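Local coordinates for protein trans-4-hydroxy-L-proline dehydratase (Clostridioides difficile 70-100-2010, PDB 6VXC) that catalyses, as a glycyl radical enzyme, the dehydration of trans-4-hydroxy-L-proline to (S)-1-pyrroline-5-carboxylate in the anaerobic breakdown of 4-hydroxyproline, at residues A[109-112]-A[113-116]; A[138-141]-A[142-146]; A[171-175]-A[176-180]. One frame throughout, in Å; residues are numbered along the deposited sequence.

Contact 1 (A[109-112]-A[113-116])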
# COMPACT_ATOMS: atom_id res chain seq x y z
N HIS A 109 -11.75 -9.49 -16.70
CA HIS A 109 -10.59 -9.72 -17.56
C HIS A 109 -11.02 -10.22 -18.94
O HIS A 109 -12.06 -10.86 -19.09
CB HIS A 109 -9.65 -10.74 -16.93
CG HIS A 109 -9.00 -10.25 -15.68
ND1 HIS A 109 -9.31 -10.74 -14.43
CD2 HIS A 109 -8.07 -9.28 -15.48
CE1 HIS A 109 -8.60 -10.11 -13.52
NE2 HIS A 109 -7.84 -9.21 -14.13
N THR A 110 -10.22 -9.87 -19.95
CA THR A 110 -10.33 -10.49 -21.25
C THR A 110 -9.67 -11.87 -21.23
O THR A 110 -8.86 -12.18 -20.34
CB THR A 110 -9.68 -9.64 -22.34
OG1 THR A 110 -8.26 -9.62 -22.13
CG2 THR A 110 -10.21 -8.22 -22.32
N MET A 111 -10.00 -12.69 -22.22
CA MET A 111 -9.32 -13.98 -22.33
C MET A 111 -7.83 -13.79 -22.56
O MET A 111 -7.02 -14.62 -22.12
CB MET A 111 -9.97 -14.83 -23.42
CG MET A 111 -11.45 -15.12 -23.18
SD MET A 111 -11.86 -15.87 -21.58
CE MET A 111 -10.90 -17.38 -21.66
N GLU A 112 -7.44 -12.70 -23.24
CA GLU A 112 -6.02 -12.43 -23.37
C GLU A 112 -5.39 -12.10 -22.02
O GLU A 112 -4.26 -12.50 -21.75
CB GLU A 112 -5.76 -11.29 -24.36
CG GLU A 112 -4.26 -11.09 -24.60
CD GLU A 112 -3.92 -9.87 -25.44
OE1 GLU A 112 -4.84 -9.10 -25.80
OE2 GLU A 112 -2.72 -9.69 -25.75
N ASP A 113 -6.10 -11.34 -21.18
CA ASP A 113 -5.61 -11.08 -19.83
C ASP A 113 -5.27 -12.38 -19.11
O ASP A 113 -4.22 -12.50 -18.48
CB ASP A 113 -6.64 -10.30 -19.01
CG ASP A 113 -6.73 -8.84 -19.39
OD1 ASP A 113 -5.74 -8.26 -19.87
OD2 ASP A 113 -7.81 -8.25 -19.19
N LEU A 114 -6.18 -13.35 -19.18
CA LEU A 114 -5.95 -14.62 -18.51
C LEU A 114 -4.72 -15.31 -19.08
O LEU A 114 -3.91 -15.86 -18.34
CB LEU A 114 -7.17 -15.52 -18.65
CG LEU A 114 -8.44 -14.95 -18.02
CD1 LEU A 114 -9.55 -16.00 -18.01
CD2 LEU A 114 -8.16 -14.43 -16.62
N GLU A 115 -4.57 -15.27 -20.41
CA GLU A 115 -3.40 -15.85 -21.05
C GLU A 115 -2.11 -15.17 -20.57
O GLU A 115 -1.09 -15.83 -20.35
CB GLU A 115 -3.54 -15.74 -22.57
CG GLU A 115 -2.50 -16.52 -23.38
CD GLU A 115 -2.78 -18.00 -23.46
OE1 GLU A 115 -3.72 -18.48 -22.78
OE2 GLU A 115 -2.06 -18.70 -24.21
N VAL A 116 -2.13 -13.84 -20.49
CA VAL A 116 -0.93 -13.12 -20.10
C VAL A 116 -0.53 -13.45 -18.67
O VAL A 116 0.64 -13.71 -18.38
CB VAL A 116 -1.14 -11.61 -20.31
CG1 VAL A 116 -0.02 -10.83 -19.64
CG2 VAL A 116 -1.20 -11.30 -21.80

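Contact 2 (A[138-141]-A[142-146])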
# COMPACT_ATOMS: atom_id res chain seq x y z
N GLU A 138 -19.55 -17.82 -18.50
CA GLU A 138 -20.48 -17.26 -17.53
C GLU A 138 -20.17 -15.83 -17.14
O GLU A 138 -21.09 -15.04 -16.93
CB GLU A 138 -20.52 -18.13 -16.27
CG GLU A 138 -20.73 -19.62 -16.47
CD GLU A 138 -22.02 -19.95 -17.21
OE1 GLU A 138 -22.01 -20.92 -18.00
OE2 GLU A 138 -23.05 -19.28 -16.97
N ILE A 139 -18.89 -15.47 -16.99
CA ILE A 139 -18.50 -14.20 -16.40
C ILE A 139 -18.46 -13.08 -17.42
O ILE A 139 -19.10 -12.04 -17.23
CB ILE A 139 -17.13 -14.32 -15.69
CG1 ILE A 139 -17.16 -15.44 -14.64
CG2 ILE A 139 -16.78 -12.99 -15.01
CD1 ILE A 139 -18.30 -15.35 -13.67
N ILE A 140 -17.69 -13.25 -18.49
CA ILE A 140 -17.56 -12.19 -19.50
C ILE A 140 -18.90 -11.77 -20.07
O ILE A 140 -19.17 -10.56 -20.14
CB ILE A 140 -16.56 -12.61 -20.59
CG1 ILE A 140 -15.14 -12.63 -20.03
CG2 ILE A 140 -16.66 -11.70 -21.80
CD1 ILE A 140 -14.12 -12.98 -21.05
N PRO A 141 -19.79 -12.68 -20.49
CA PRO A 141 -21.06 -12.25 -21.07
C PRO A 141 -21.88 -11.40 -20.12
O PRO A 141 -22.61 -10.52 -20.58
CB PRO A 141 -21.76 -13.58 -21.40
CG PRO A 141 -20.66 -14.56 -21.54
CD PRO A 141 -19.65 -14.15 -20.52
N PHE A 142 -21.76 -11.61 -18.81
CA PHE A 142 -22.54 -10.81 -17.87
C PHE A 142 -21.82 -9.53 -17.44
O PHE A 142 -22.45 -8.47 -17.37
CB PHE A 142 -22.92 -11.66 -16.65
CG PHE A 142 -23.84 -10.96 -15.69
CD1 PHE A 142 -25.22 -10.99 -15.88
CD2 PHE A 142 -23.34 -10.25 -14.62
CE1 PHE A 142 -26.07 -10.34 -15.01
CE2 PHE A 142 -24.19 -9.59 -13.74
CZ PHE A 142 -25.56 -9.63 -13.94
N TRP A 143 -20.52 -9.60 -17.16
CA TRP A 143 -19.83 -8.51 -16.49
C TRP A 143 -19.05 -7.58 -17.41
O TRP A 143 -18.72 -6.47 -16.99
CB TRP A 143 -18.86 -9.05 -15.43
CG TRP A 143 -19.57 -9.63 -14.27
CD1 TRP A 143 -19.82 -10.95 -14.03
CD2 TRP A 143 -20.17 -8.91 -13.20
NE1 TRP A 143 -20.52 -11.09 -12.87
CE2 TRP A 143 -20.75 -9.85 -12.34
CE3 TRP A 143 -20.26 -7.55 -12.87
CZ2 TRP A 143 -21.42 -9.49 -11.18
CZ3 TRP A 143 -20.93 -7.19 -11.72
CH2 TRP A 143 -21.50 -8.16 -10.89
N LYS A 144 -18.77 -7.97 -18.65
CA LYS A 144 -17.98 -7.11 -19.52
C LYS A 144 -18.60 -5.72 -19.66
O LYS A 144 -17.89 -4.71 -19.69
CB LYS A 144 -17.80 -7.76 -20.89
CG LYS A 144 -16.96 -6.99 -21.90
CD LYS A 144 -16.72 -7.87 -23.14
CE LYS A 144 -15.86 -7.18 -24.18
NZ LYS A 144 -16.50 -5.89 -24.59
N LYS A 145 -19.93 -5.64 -19.77
CA LYS A 145 -20.56 -4.33 -19.89
C LYS A 145 -20.82 -3.69 -18.53
O LYS A 145 -21.15 -2.50 -18.48
CB LYS A 145 -21.89 -4.44 -20.66
CG LYS A 145 -23.01 -5.12 -19.89
CD LYS A 145 -24.28 -5.18 -20.72
CE LYS A 145 -25.39 -5.89 -19.98
NZ LYS A 145 -26.58 -6.14 -20.86
N ARG A 146 -20.67 -4.43 -17.43
CA ARG A 146 -20.96 -3.90 -16.11
C ARG A 146 -19.72 -3.43 -15.34
O ARG A 146 -19.85 -2.59 -14.45
CB ARG A 146 -21.70 -4.95 -15.27
CG ARG A 146 -23.13 -5.21 -15.73
CD ARG A 146 -23.80 -6.29 -14.89
NE ARG A 146 -25.25 -6.31 -15.09
CZ ARG A 146 -25.89 -6.95 -16.07
NH1 ARG A 146 -25.22 -7.66 -16.96
NH2 ARG A 146 -27.22 -6.88 -16.14
O HOH W 1 -21.60 -7.80 -20.86

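Contact 3 (A[171-175]-A[176-180])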
# COMPACT_ATOMS: atom_id res chain seq x y z
N GLU A 171 -3.52 5.44 -12.54
CA GLU A 171 -4.89 5.50 -12.04
C GLU A 171 -5.17 4.30 -11.14
O GLU A 171 -5.30 3.18 -11.62
CB GLU A 171 -5.90 5.55 -13.19
CG GLU A 171 -7.33 5.48 -12.68
CD GLU A 171 -7.58 6.45 -11.55
OE1 GLU A 171 -7.26 7.65 -11.72
OE2 GLU A 171 -8.09 6.04 -10.50
N PHE A 172 -5.31 4.56 -9.84
CA PHE A 172 -5.41 3.46 -8.88
C PHE A 172 -6.72 2.70 -8.97
O PHE A 172 -6.77 1.51 -8.64
CB PHE A 172 -5.22 4.00 -7.46
CG PHE A 172 -3.86 3.73 -6.90
CD1 PHE A 172 -2.73 3.88 -7.70
CD2 PHE A 172 -3.71 3.28 -5.60
CE1 PHE A 172 -1.46 3.61 -7.20
CE2 PHE A 172 -2.44 3.02 -5.09
CZ PHE A 172 -1.31 3.17 -5.91
N MET A 173 -7.80 3.32 -9.45
CA MET A 173 -9.10 2.66 -9.38
C MET A 173 -9.48 1.96 -10.69
O MET A 173 -10.64 1.57 -10.85
CB MET A 173 -10.18 3.66 -8.95
CG MET A 173 -10.49 3.61 -7.46
SD MET A 173 -9.00 3.89 -6.44
CE MET A 173 -8.77 5.65 -6.63
N GLU A 174 -8.53 1.74 -11.60
CA GLU A 174 -8.88 1.08 -12.85
C GLU A 174 -9.12 -0.42 -12.67
O GLU A 174 -9.90 -1.00 -13.42
CB GLU A 174 -7.82 1.32 -13.93
CG GLU A 174 -6.43 0.75 -13.66
CD GLU A 174 -5.61 0.62 -14.94
OE1 GLU A 174 -4.65 1.41 -15.13
OE2 GLU A 174 -5.96 -0.25 -15.77
N GLN A 175 -8.41 -1.06 -11.74
CA GLN A 175 -8.54 -2.50 -11.54
C GLN A 175 -8.79 -2.89 -10.09
O GLN A 175 -8.84 -4.09 -9.79
CB GLN A 175 -7.29 -3.22 -12.03
CG GLN A 175 -7.10 -3.17 -13.54
CD GLN A 175 -5.76 -3.71 -13.94
OE1 GLN A 175 -5.32 -4.74 -13.43
NE2 GLN A 175 -5.09 -3.02 -14.87
N ARG A 176 -8.89 -1.92 -9.19
CA ARG A 176 -9.07 -2.19 -7.77
C ARG A 176 -9.96 -1.11 -7.19
O ARG A 176 -10.09 -0.02 -7.75
CB ARG A 176 -7.73 -2.23 -7.00
CG ARG A 176 -6.72 -3.20 -7.58
CD ARG A 176 -5.53 -3.38 -6.66
NE ARG A 176 -5.83 -4.32 -5.59
CZ ARG A 176 -4.95 -4.74 -4.70
NH1 ARG A 176 -3.69 -4.30 -4.75
NH2 ARG A 176 -5.32 -5.60 -3.77
N ALA A 177 -10.54 -1.42 -6.03
CA ALA A 177 -11.35 -0.49 -5.28
C ALA A 177 -10.47 0.39 -4.40
O ALA A 177 -9.34 0.02 -4.05
CB ALA A 177 -12.36 -1.24 -4.42
N PRO A 178 -10.98 1.57 -4.01
CA PRO A 178 -10.15 2.52 -3.25
C PRO A 178 -9.41 1.90 -2.07
O PRO A 178 -8.19 2.08 -1.95
CB PRO A 178 -11.17 3.58 -2.80
CG PRO A 178 -12.20 3.57 -3.90
CD PRO A 178 -12.31 2.13 -4.33
N GLY A 179 -10.13 1.20 -1.19
CA GLY A 179 -9.48 0.49 -0.11
C GLY A 179 -8.53 1.38 0.65
O GLY A 179 -8.89 2.48 1.08
N HIS A 180 -7.31 0.90 0.82
CA HIS A 180 -6.25 1.65 1.47
C HIS A 180 -6.65 2.08 2.87
O HIS A 180 -6.51 3.25 3.24
CB HIS A 180 -5.84 2.87 0.63
CG HIS A 180 -4.49 3.41 1.00
ND1 HIS A 180 -4.32 4.34 2.00
CD2 HIS A 180 -3.26 3.13 0.53
CE1 HIS A 180 -3.03 4.61 2.13
NE2 HIS A 180 -2.37 3.89 1.24

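Contact 1 (A[109-112]-A[113-116])
Thr110 and Asp113 hold each other at the start of helix 111-119 in a reciprocal pair of bonds, a capping box. Thr110 is the N-cap: its OG1 accepts from Asp113 N at 2.9 Å. In return, Asp113 OD2 takes the amide of Thr110, with 3.0 Å from Thr110 N to Asp113 OD2, the donor standing 37° out of the carboxylate plane rather than within it. The threonine torsion explains the first bond, since chi1 of 67° sets OG1 between the backbone N and the carbonyl carbon, turned into the opening turn. The tight part of the contact is here. His109, buried just ahead of the cap, brings its CB to 3.7 Å from Asp113 CB, and its ring stands nearly perpendicular to the carboxylate, with OD2 near the ring plane at the edge. Leu114 CD2 lies 4.0 Å from His109 CB. Regular helical bonds follow, from Leu114 N to Thr110 O and from Glu115 N to Met111 O.

The other side is looser. Glu112 runs out extended, and its CG comes no nearer than 4.2 Å to Val116 CG2; both residues are exposed. Glu115, though exposed, is tied by its OE1 to Arg132 of helix 129-143. On the face toward that helix, the bent Met111 chain brings CE to 4.1 Å from Leu114 CD1. Here Met111 packs on His135, Lys136 and Ile140 and Leu114 on His135, while His135 also bonds the carbonyl of His109.

Contact 2 (A[138-141]-A[142-146])
Ile139 and Trp143, one helical turn apart, are joined by both backbone and side chain. Among the backbone bonds, Trp143 N gives a straight one to Ile139 O at 2.8 Å, nearly in line with the carbonyl, and Lys144 N bonds Ile140 O at 3.0 Å; Phe142 N adds a weak one to Ile139 O. The proline nitrogen of Pro141 has no hydrogen to give to the preceding turn, and the helix kinks there. One turn on, a water stands between Pro141 O and Lys145 N, donating to the first and accepting from the second, where a helical bond would otherwise run.

The apolar contact is made by Ile139 CG2, set anti to its own backbone N, which meets Trp143 CD1 at 3.8 Å. On the exposed side, Ile140 CG2 touches the aliphatic Lys144 CD at 4.1 Å.

Flat groups make up the third kind. The Arg146 guanidinium lies over one face of the Phe142 ring, NH1 3.4 Å above its plane, and the same NH1 bonds Phe142 O at 2.9 Å within the guanidinium plane. Arg146 NH2 also pairs with Glu59, and Trp143 NE1 bonds Thr52. The arrangement is that of a proline-kinked helix C-terminus, whose aromatic residues pack against helix 46-58.

Contact 3 (A[171-175]-A[176-180])
Met173 and Pro178 meet with their side chains at about a right angle, across a bend of irregular chain. The methionine crosses the proline: Met173 CG lies 3.9 Å from Pro178 CD, and Met173 SD sits 3.7 Å from Pro178 CA. Bends at chi2 (57°) and chi3 (75°) curl the methionine instead of letting it run out straight. Its backbone joins in, with Met173 CA making a CH...O contact to Arg176 O at 3.3 Å; no conventional hydrogen bond spans the two segments.

The acidic groups are turned to brace the first half of the bend. Glu171 OE2 accepts from Met173 N at 2.9 Å, using the anti side of its carboxylate. Gln175 NE2, with its partner close to the amide plane, reaches Glu174 OE2 at 3.0 Å from well above the carboxylate plane, 64° out of it. Gln175 NE2 also bonds Val347 O; Glu174 bonds Tyr164 and pairs with Arg149, and Glu171 OE1 pairs with Lys524. Arg176 heads away to Asp359, with a cation-pi contact to Trp297, on which Phe172 stacks.

This buried loop belongs to the active-site surroundings of the glycyl radical enzyme: His180 bonds Glu456, the probable proton acceptor, and Phe172 lies about 8 Å, side chain to side chain, from Cys454, the probable radical cysteine.

In the fold
Contacts 1 and 2 are partly exposed helix-end arrangements, one opening helix 111-119 and the other near the end of helix 129-143. These successive helices touch directly, Met111 SD lying 3.7 Å from Ile140 CD1. Contact 3 is a fully buried loop, its centre about 11 Å from that of the chain, against about 25 and 29 Å for the centres of the other two, and touches neither. Contacts 1 and 2 rely on main-chain helical bonding, supplemented by a capping box at the start of one helix and an arginine over an aromatic face near the end of the other. The 171-180 loop joins its halves by methionine-proline packing and is tied to its surroundings by buried charged and amide groups, close to the probable catalytic residues.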